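Local coordinates for SH2 domain-containing protein 3C (Homo sapiens, PDB 3T6G), which acts as an adapter in integrin-mediated adhesion and cell migration, and is represented here by its C-terminal Ras-GEF-like domain, whose closed form is required to bind BCAR1, at residues 57-60 with 61-65; 256-259 with 260-264; 143-146 with 147-150; 92-95 with 96-100. The protein carries 2 engineered substitutions. All coordinates share one frame; numbering follows the deposited sequence.

How the contacts relate
Four helical pieces of one Ras-GEF-like domain, closed and incapable of canonical exchange, illustrate local contacts knitted into an all-helical core. Contact 1 links the others: its centre lies about 11 Å from those of contacts 2 and 3 and about 14 Å from that of contact 4, and it touches all three. With contact 3 the tie is polar, Asp61 OD2 lying 2.5 Å from Ser147 OG and 2.7 Å from Asn144 ND2. With contact 2 it is packing, Lys59 CG against Leu264 CD1 at 3.8 Å. Leu99 of contact 4 meets Val64 and Ala65, and Phe146 of contact 3. Contact 2 touches neither contact 3 (nearest atoms about 5 Å) nor contact 4 (centres about 22 Å).

Contact 1: 57-60 with 61-65; sequences VTKV and DCLVA
Residues 57-64 form the last turns of helix 50-64 in the Ras-GEF-like domain, with Ala65 just beyond, and their contacts are those of one alpha helix read from turn to turn. The bond from Asp61 N to Val57 O is short, 2.7 Å, and the carboxylate of Asp61 folds back over the same oxygen: its CG is set beside the backbone N (chi1 -85°), with Asp61 CG only 3.0 Å from Val57 O. Val57 O is an acceptor and cannot satisfy the carboxylate, whose bonds come from outside: Arg102 on helix 93-115 supplies a salt bridge to OD1 while Ser147 and Asn144 hold OD2. One residue further along, Thr58 CG2 lies 4.1 Å from Cys62 SG, and the hydroxyl of Thr58 is bonded to Ala54 O and Asn144 ND2. Toward solvent, Lys59 and Leu63 run side by side in the same direction, the bent aliphatic part of the lysine bringing its CD to 3.5 Å from Leu63 CD1. The carbonyl of Val60 takes two amides, Val64 N at 3.0 Å and, weakly, Leu63 N. Val60 CG1 and Val64 CG2 graze at 4.4 Å. Lys59 and Leu63 thus lie on the more exposed side, whereas Asp61 is buried, and the several donors around it would probably stabilise its negative charge, making the carboxylate a fixed anchor inside the domain.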
loop_
_atom_site.group_PDB
_atom_site.type_symbol
_atom_site.label_atom_id
_atom_site.label_comp_id
_atom_site.label_asym_id
_atom_site.label_seq_id
_atom_site.Cartn_x
_atom_site.Cartn_y
_atom_site.Cartn_z
ATOM N N VAL A 57 -2.525 -16.348 4.367
ATOM C CA VAL A 57 -2.751 -15.040 3.754
ATOM C C VAL A 57 -1.476 -14.459 3.226
ATOM O O VAL A 57 -1.508 -13.725 2.257
ATOM C CB VAL A 57 -3.207 -13.944 4.725
ATOM C CG1 VAL A 57 -4.504 -13.315 4.245
ATOM C CG2 VAL A 57 -3.254 -14.450 6.120
ATOM N N THR A 58 -0.384 -14.699 3.947
ATOM C CA THR A 58 0.902 -14.188 3.572
ATOM C C THR A 58 1.247 -14.733 2.200
ATOM O O THR A 58 1.755 -13.994 1.357
ATOM C CB THR A 58 1.971 -14.626 4.546
ATOM O OG1 THR A 58 1.752 -13.977 5.795
ATOM C CG2 THR A 58 3.341 -14.226 4.022
ATOM N N LYS A 59 0.963 -16.022 1.980
ATOM C CA LYS A 59 1.279 -16.657 0.703
ATOM C C LYS A 59 0.560 -15.924 -0.417
ATOM O O LYS A 59 1.155 -15.525 -1.417
ATOM C CB LYS A 59 0.843 -18.115 0.704
ATOM C CG LYS A 59 1.697 -19.021 -0.174
ATOM C CD LYS A 59 1.248 -19.085 -1.624
ATOM C CE LYS A 59 1.062 -20.553 -2.100
ATOM N NZ LYS A 59 2.298 -21.403 -2.066
ATOM N N VAL A 60 -0.740 -15.756 -0.239
ATOM C CA VAL A 60 -1.555 -15.138 -1.260
ATOM C C VAL A 60 -1.157 -13.671 -1.432
ATOM O O VAL A 60 -1.126 -13.157 -2.538
ATOM C CB VAL A 60 -3.020 -15.265 -0.870
ATOM C CG1 VAL A 60 -3.898 -14.562 -1.864
ATOM C CG2 VAL A 60 -3.397 -16.766 -0.781
ATOM N N ASP A 61 -0.847 -13.017 -0.316
ATOM C CA ASP A 61 -0.517 -11.612 -0.298
ATOM C C ASP A 61 0.690 -11.412 -1.192
ATOM O O ASP A 61 0.741 -10.506 -2.031
ATOM C CB ASP A 61 -0.146 -11.168 1.135
ATOM C CG ASP A 61 -1.360 -10.789 1.981
ATOM O OD1 ASP A 61 -2.468 -10.633 1.406
ATOM O OD2 ASP A 61 -1.187 -10.636 3.228
ATOM N N CYS A 62 1.678 -12.263 -0.963
ATOM C CA CYS A 62 2.923 -12.223 -1.677
ATOM C C CYS A 62 2.802 -12.595 -3.158
ATOM O O CYS A 62 3.577 -12.122 -3.992
ATOM C CB CYS A 62 3.907 -13.128 -0.977
ATOM S SG CYS A 62 4.463 -12.431 0.565
ATOM N N LEU A 63 1.839 -13.441 -3.495
ATOM C CA LEU A 63 1.658 -13.792 -4.902
ATOM C C LEU A 63 1.087 -12.577 -5.629
ATOM O O LEU A 63 1.509 -12.251 -6.736
ATOM C CB LEU A 63 0.744 -15.018 -5.064
ATOM C CG LEU A 63 1.418 -16.399 -4.902
ATOM C CD1 LEU A 63 0.430 -17.566 -4.674
ATOM C CD2 LEU A 63 2.293 -16.731 -6.119
ATOM N N VAL A 64 0.133 -11.907 -4.986
ATOM C CA VAL A 64 -0.587 -10.805 -5.600
ATOM C C VAL A 64 0.335 -9.612 -5.724
ATOM O O VAL A 64 0.298 -8.875 -6.703
ATOM C CB VAL A 64 -1.808 -10.382 -4.763
ATOM C CG1 VAL A 64 -2.343 -9.026 -5.232
ATOM C CG2 VAL A 64 -2.908 -11.450 -4.830
ATOM N N ALA A 65 1.170 -9.432 -4.718
ATOM C CA ALA A 65 2.078 -8.303 -4.686
ATOM C C ALA A 65 3.330 -8.553 -5.521
ATOM O O ALA A 65 4.228 -7.723 -5.539
ATOM C CB ALA A 65 2.487 -8.031 -3.255
#

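Contact 2: 256-259 with 260-264; sequences YHTN and AEVKL
Two amides converge on Thr258 O: Val262 N at 2.9 Å, almost straight with an N-H...O angle of 165°, and Glu261 N at a similar distance but through a weak, bent bond. Beside this forked carbonyl, Glu261 N also donates to His257 O, so that one N-H is divided between the carbonyls of two consecutive residues. The side chains of His257 and Glu261 also meet. With CG of His257 anti to its amide nitrogen (chi1 159°), the imidazole reaches along the helix to the carboxylate of Glu261, whose OE1 comes to 3.0 Å from His257 CE1. The planes of ring and carboxylate stand 72° apart. His257 NE2 is farther off, 3.6 Å from both Glu261 OE1 and OE2, so the approach is made by the carbon between the two nitrogens, and any attraction is probably electrostatic. The ring is held from outside by a bond from ND1 to Ile67 O and by stacking on Trp82, which together probably fix its rotation. On the solvent-facing side, Thr258 CG2 touches Val262 CG2 at 4.3 Å. Round the helix, Asn259 and Lys263 reach for main-chain oxygens, Asn259 ND2 for Thr204 O and Lys263 NZ for Thr141 O. Tyr256, a probable phosphorylation site by similarity but unmodified here, contributes Tyr256 O to Ala260 N at 2.9 Å while its ring is buried against Leu201 and Thr204. The pattern is that of an amphipathic surface helix, 253-263, bonded from i to i+4 and pinned to surrounding loops by its polar side chains.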
loop_
_atom_site.group_PDB
_atom_site.type_symbol
_atom_site.label_atom_id
_atom_site.label_comp_id
_atom_site.label_asym_id
_atom_site.label_seq_id
_atom_site.Cartn_x
_atom_site.Cartn_y
_atom_site.Cartn_z
ATOM N N TYR A 256 12.825 -9.552 0.303
ATOM C CA TYR A 256 11.502 -9.960 0.732
ATOM C C TYR A 256 11.105 -11.292 0.081
ATOM O O TYR A 256 10.492 -12.150 0.731
ATOM C CB TYR A 256 10.469 -8.864 0.445
ATOM C CG TYR A 256 10.880 -7.518 0.987
ATOM C CD1 TYR A 256 11.149 -7.361 2.336
ATOM C CD2 TYR A 256 11.010 -6.403 0.151
ATOM C CE1 TYR A 256 11.525 -6.151 2.852
ATOM C CE2 TYR A 256 11.390 -5.172 0.668
ATOM C CZ TYR A 256 11.643 -5.054 2.019
ATOM O OH TYR A 256 12.028 -3.854 2.562
ATOM N N HIS A 257 11.457 -11.461 -1.192
ATOM C CA HIS A 257 11.152 -12.691 -1.908
ATOM C C HIS A 257 11.835 -13.868 -1.213
ATOM O O HIS A 257 11.180 -14.857 -0.850
ATOM C CB HIS A 257 11.614 -12.595 -3.356
ATOM C CG HIS A 257 11.801 -13.925 -4.021
ATOM N ND1 HIS A 257 10.746 -14.681 -4.495
ATOM C CD2 HIS A 257 12.926 -14.625 -4.300
ATOM C CE1 HIS A 257 11.216 -15.795 -5.037
ATOM N NE2 HIS A 257 12.532 -15.789 -4.925
ATOM N N THR A 258 13.150 -13.739 -1.021
ATOM C CA THR A 258 13.934 -14.708 -0.269
ATOM C C THR A 258 13.283 -15.077 1.061
ATOM O O THR A 258 12.898 -16.221 1.265
ATOM C CB THR A 258 15.328 -14.182 0.057
ATOM O OG1 THR A 258 16.123 -14.151 -1.131
ATOM C CG2 THR A 258 15.988 -15.092 1.085
ATOM N N ASN A 259 13.180 -14.103 1.964
ATOM C CA ASN A 259 12.547 -14.324 3.255
ATOM C C ASN A 259 11.261 -15.096 3.117
ATOM O O ASN A 259 11.055 -16.100 3.788
ATOM C CB ASN A 259 12.255 -13.006 3.947
ATOM C CG ASN A 259 13.502 -12.340 4.437
ATOM O OD1 ASN A 259 14.546 -12.988 4.587
ATOM N ND2 ASN A 259 13.413 -11.042 4.706
ATOM N N ALA A 260 10.392 -14.615 2.243
ATOM C CA ALA A 260 9.086 -15.223 2.049
ATOM C C ALA A 260 9.215 -16.682 1.576
ATOM O O ALA A 260 8.433 -17.537 1.969
ATOM C CB ALA A 260 8.300 -14.404 1.043
ATOM N N GLU A 261 10.197 -16.967 0.728
ATOM C CA GLU A 261 10.307 -18.312 0.190
ATOM C C GLU A 261 10.884 -19.276 1.229
ATOM O O GLU A 261 10.504 -20.456 1.284
ATOM C CB GLU A 261 11.096 -18.335 -1.133
ATOM C CG GLU A 261 10.309 -19.010 -2.259
ATOM C CD GLU A 261 10.966 -18.910 -3.627
ATOM O OE1 GLU A 261 10.250 -18.596 -4.612
ATOM O OE2 GLU A 261 12.187 -19.162 -3.727
ATOM N N VAL A 262 11.798 -18.761 2.050
ATOM C CA VAL A 262 12.383 -19.527 3.138
ATOM C C VAL A 262 11.414 -19.738 4.302
ATOM O O VAL A 262 11.461 -20.749 4.986
ATOM C CB VAL A 262 13.588 -18.829 3.719
ATOM C CG1 VAL A 262 13.968 -19.502 5.042
ATOM C CG2 VAL A 262 14.715 -18.898 2.757
ATOM N N LYS A 263 10.546 -18.766 4.526
ATOM C CA LYS A 263 9.621 -18.823 5.636
ATOM C C LYS A 263 8.486 -19.776 5.292
ATOM O O LYS A 263 7.737 -20.205 6.162
ATOM C CB LYS A 263 9.087 -17.415 5.924
ATOM C CG LYS A 263 8.260 -17.321 7.171
ATOM C CD LYS A 263 7.598 -15.965 7.338
ATOM C CE LYS A 263 8.590 -14.906 7.767
ATOM N NZ LYS A 263 9.523 -15.411 8.790
ATOM N N LEU A 264 8.353 -20.104 4.012
ATOM C CA LEU A 264 7.234 -20.927 3.566
ATOM C C LEU A 264 7.714 -22.246 2.975
ATOM O O LEU A 264 6.935 -22.997 2.386
ATOM C CB LEU A 264 6.342 -20.160 2.574
ATOM C CG LEU A 264 5.464 -19.066 3.221
ATOM C CD1 LEU A 264 4.564 -18.356 2.234
ATOM C CD2 LEU A 264 4.603 -19.644 4.317
#

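Contact 3: 143-146 with 147-150; sequences GNMF and SFAA
This is an N-cap contact, at the buried start of helix 145-155 near the middle of the domain. Asn144 is the capping residue, and its OD1 accepts from two amides of the first turn, both weakly: Phe146 N at 3.1 Å and Ser147 N at 3.4 Å. Placing CG anti to the backbone N (chi1 174°) swings the amide group under the helix end. Its other branch, Asn144 ND2, lies 3.6 Å from Ser147 CB and faces Asp61 of helix 50-64. Regular helical bonding begins with Phe148 N to Asn144 O, 3.2 Å, followed by Ala149 N to Met145 O. Elsewhere on this turn, Met145 and Phe148 form a Met-aromatic contact: Met145 SD is 5.4 Å from the centre of the Phe148 ring, approaching obliquely, 49° from its normal. The methyl brushes the base of the same side chain, Met145 CE being 4.4 Å from Phe148 CB. Neighbouring helices and a loop close round this turn: Phe146 stacks on Phe206 of the loop and touches Arg102 of helix 93-115, Met145 and Phe148 pack on helix 175-193, and helix 121-140 meets Phe148 through Leu138 and Arg139.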
loop_
_atom_site.group_PDB
_atom_site.type_symbol
_atom_site.label_atom_id
_atom_site.label_comp_id
_atom_site.label_asym_id
_atom_site.label_seq_id
_atom_site.Cartn_x
_atom_site.Cartn_y
_atom_site.Cartn_z
ATOM N N GLY A 143 6.131 -11.568 9.552
ATOM C CA GLY A 143 6.667 -10.284 9.106
ATOM C C GLY A 143 5.950 -9.769 7.860
ATOM O O GLY A 143 6.582 -9.356 6.897
ATOM N N ASN A 144 4.622 -9.841 7.877
ATOM C CA ASN A 144 3.785 -9.407 6.771
ATOM C C ASN A 144 3.006 -8.155 7.181
ATOM O O ASN A 144 1.905 -8.270 7.724
ATOM C CB ASN A 144 2.823 -10.548 6.352
ATOM C CG ASN A 144 1.831 -10.104 5.312
ATOM O OD1 ASN A 144 1.937 -8.983 4.801
ATOM N ND2 ASN A 144 0.851 -10.955 4.992
ATOM N N MET A 145 3.580 -6.966 6.939
ATOM C CA MET A 145 2.964 -5.699 7.361
ATOM C C MET A 145 1.672 -5.414 6.614
ATOM O O MET A 145 0.816 -4.680 7.090
ATOM C CB MET A 145 3.899 -4.505 7.152
ATOM C CG MET A 145 5.222 -4.529 7.887
ATOM S SD MET A 145 5.071 -4.861 9.663
ATOM C CE MET A 145 4.686 -6.610 9.652
ATOM N N PHE A 146 1.540 -5.974 5.424
ATOM C CA PHE A 146 0.363 -5.696 4.604
ATOM C C PHE A 146 -0.909 -6.203 5.297
ATOM O O PHE A 146 -1.756 -5.409 5.706
ATOM C CB PHE A 146 0.540 -6.290 3.196
ATOM C CG PHE A 146 -0.698 -6.189 2.317
ATOM C CD1 PHE A 146 -0.973 -5.051 1.607
ATOM C CD2 PHE A 146 -1.564 -7.244 2.199
ATOM C CE1 PHE A 146 -2.085 -4.968 0.810
ATOM C CE2 PHE A 146 -2.677 -7.160 1.398
ATOM C CZ PHE A 146 -2.943 -6.027 0.710
ATOM N N SER A 147 -1.034 -7.519 5.454
ATOM C CA SER A 147 -2.214 -8.094 6.119
ATOM C C SER A 147 -2.304 -7.822 7.626
ATOM O O SER A 147 -3.396 -7.720 8.178
ATOM C CB SER A 147 -2.374 -9.584 5.799
ATOM O OG SER A 147 -3.082 -9.717 4.563
ATOM N N PHE A 148 -1.161 -7.693 8.283
ATOM C CA PHE A 148 -1.145 -7.168 9.634
ATOM C C PHE A 148 -2.011 -5.906 9.729
ATOM O O PHE A 148 -2.874 -5.804 10.588
ATOM C CB PHE A 148 0.276 -6.845 10.054
ATOM C CG PHE A 148 0.352 -5.989 11.285
ATOM C CD1 PHE A 148 -0.095 -6.475 12.510
ATOM C CD2 PHE A 148 0.883 -4.694 11.225
ATOM C CE1 PHE A 148 -0.033 -5.693 13.653
ATOM C CE2 PHE A 148 0.958 -3.887 12.376
ATOM C CZ PHE A 148 0.491 -4.390 13.594
ATOM N N ALA A 149 -1.798 -4.957 8.822
ATOM C CA ALA A 149 -2.511 -3.679 8.871
ATOM C C ALA A 149 -3.930 -3.827 8.359
ATOM O O ALA A 149 -4.822 -3.084 8.757
ATOM C CB ALA A 149 -1.768 -2.604 8.061
ATOM N N ALA A 150 -4.137 -4.767 7.445
ATOM C CA ALA A 150 -5.487 -5.043 6.994
ATOM C C ALA A 150 -6.302 -5.666 8.150
ATOM O O ALA A 150 -7.521 -5.492 8.231
ATOM C CB ALA A 150 -5.464 -5.968 5.761
#

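Contact 4: 92-95 with 96-100; sequences GRQL and RLDLL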
loop_
_atom_site.group_PDB
_atom_site.type_symbol
_atom_site.label_atom_id
_atom_site.label_comp_id
_atom_site.label_asym_id
_atom_site.label_seq_id
_atom_site.Cartn_x
_atom_site.Cartn_y
_atom_site.Cartn_z
ATOM N N GLY A 92 3.183 1.224 -12.294
ATOM C CA GLY A 92 2.765 0.386 -11.187
ATOM C C GLY A 92 1.389 0.779 -10.676
ATOM O O GLY A 92 0.922 0.274 -9.666
ATOM N N ARG A 93 0.719 1.673 -11.384
ATOM C CA ARG A 93 -0.575 2.163 -10.918
ATOM C C ARG A 93 -1.611 1.043 -10.679
ATOM O O ARG A 93 -2.306 1.031 -9.662
ATOM C CB ARG A 93 -1.111 3.240 -11.872
ATOM C CG ARG A 93 -2.614 3.462 -11.807
ATOM C CD ARG A 93 -3.001 4.884 -12.226
ATOM N NE ARG A 93 -3.756 5.560 -11.173
ATOM C CZ ARG A 93 -5.085 5.640 -11.140
ATOM N NH1 ARG A 93 -5.813 5.105 -12.120
ATOM N NH2 ARG A 93 -5.684 6.261 -10.128
ATOM N N GLN A 94 -1.714 0.100 -11.607
ATOM C CA GLN A 94 -2.731 -0.940 -11.493
ATOM C C GLN A 94 -2.473 -1.906 -10.310
ATOM O O GLN A 94 -3.399 -2.292 -9.599
ATOM C CB GLN A 94 -2.874 -1.694 -12.798
ATOM C CG GLN A 94 -4.147 -2.502 -12.863
ATOM C CD GLN A 94 -5.375 -1.651 -12.593
ATOM O OE1 GLN A 94 -6.062 -1.842 -11.587
ATOM N NE2 GLN A 94 -5.657 -0.706 -13.489
ATOM N N LEU A 95 -1.210 -2.278 -10.128
ATOM C CA LEU A 95 -0.762 -3.003 -8.977
ATOM C C LEU A 95 -1.221 -2.278 -7.709
ATOM O O LEU A 95 -1.948 -2.845 -6.888
ATOM C CB LEU A 95 0.771 -3.151 -8.994
ATOM C CG LEU A 95 1.228 -4.002 -7.796
ATOM C CD1 LEU A 95 0.463 -5.370 -7.774
ATOM C CD2 LEU A 95 2.749 -4.220 -7.741
ATOM N N ARG A 96 -0.807 -1.022 -7.566
ATOM C CA ARG A 96 -1.207 -0.204 -6.420
ATOM C C ARG A 96 -2.723 -0.224 -6.183
ATOM O O ARG A 96 -3.195 -0.314 -5.041
ATOM C CB ARG A 96 -0.756 1.238 -6.597
ATOM C CG ARG A 96 0.672 1.519 -6.191
ATOM C CD ARG A 96 0.937 3.035 -6.245
ATOM N NE ARG A 96 0.740 3.559 -7.596
ATOM C CZ ARG A 96 1.732 3.767 -8.453
ATOM N NH1 ARG A 96 2.979 3.505 -8.092
ATOM N NH2 ARG A 96 1.479 4.218 -9.669
ATOM N N LEU A 97 -3.498 -0.129 -7.255
ATOM C CA LEU A 97 -4.935 -0.137 -7.070
ATOM C C LEU A 97 -5.423 -1.519 -6.616
ATOM O O LEU A 97 -6.293 -1.598 -5.754
ATOM C CB LEU A 97 -5.656 0.340 -8.327
ATOM C CG LEU A 97 -5.467 1.823 -8.659
ATOM C CD1 LEU A 97 -6.300 2.186 -9.871
ATOM C CD2 LEU A 97 -5.867 2.685 -7.485
ATOM N N ASP A 98 -4.846 -2.590 -7.173
ATOM C CA ASP A 98 -5.201 -3.960 -6.791
ATOM C C ASP A 98 -4.886 -4.243 -5.327
ATOM O O ASP A 98 -5.687 -4.854 -4.622
ATOM C CB ASP A 98 -4.469 -4.999 -7.645
ATOM C CG ASP A 98 -5.023 -5.094 -9.029
ATOM O OD1 ASP A 98 -6.189 -4.663 -9.222
ATOM O OD2 ASP A 98 -4.297 -5.599 -9.918
ATOM N N LEU A 99 -3.702 -3.834 -4.885
ATOM C CA LEU A 99 -3.352 -3.992 -3.491
ATOM C C LEU A 99 -4.296 -3.191 -2.595
ATOM O O LEU A 99 -4.494 -3.555 -1.453
ATOM C CB LEU A 99 -1.907 -3.592 -3.210
ATOM C CG LEU A 99 -0.789 -4.509 -3.688
ATOM C CD1 LEU A 99 0.566 -3.846 -3.383
ATOM C CD2 LEU A 99 -0.881 -5.859 -3.004
ATOM N N LEU A 100 -4.864 -2.099 -3.098
ATOM C CA LEU A 100 -5.784 -1.318 -2.273
ATOM C C LEU A 100 -7.145 -2.023 -2.168
ATOM O O LEU A 100 -7.774 -2.011 -1.100
ATOM C CB LEU A 100 -5.941 0.131 -2.772
ATOM C CG LEU A 100 -4.808 1.140 -2.495
ATOM C CD1 LEU A 100 -4.957 2.398 -3.356
ATOM C CD2 LEU A 100 -4.704 1.528 -1.039
#
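The guanidinium of Arg93 carries Leu97 CD1 over one face, 3.7 Å above the plane and displaced toward its rim, with Arg93 NH1 the nearest nitrogen. That of Arg96 has the peptide between Gly92 and Arg93 over one face, Gly92 C standing 3.6 Å above the plane and likewise offset toward the rim. Arg96 NH2 is 3.2 Å from Arg93 N, but both are donors, so they make no hydrogen bond; the group simply lies with that face toward the first peptide. The arginine gets there by doubling back: CG lies beside its own amide nitrogen and the chain kinks at chi3 (-61°), bringing the group alongside the start of helix 93-115. Gly92, at the N-cap, has no side chain there, and its carbonyl takes Arg96 N at 3.0 Å in a bond of 176°. On the other flank Gln94 OE1 comes to 3.7 Å from Asp98 OD1, amide and carboxylate planes 46° apart; both are acceptors in their usual states, so no bond is expected, and the carboxylate is held instead by Ser14 OG and Ser15 N. Leu95 and Leu99, both buried, pack loosely, Leu95 CD1 4.4 Å from Leu99 CG. The two arginines find a common partner in Glu217, which makes salt bridges to Arg93 NH2 and Arg96 NE, while Leu87 O and Leu89 O receive Arg96 NH1. Positive charge is thus gathered at a helix start, where the amides are already electropositive, and the carboxylate of Glu217 probably offsets it while tying the turn to the chain beyond helix 210-215.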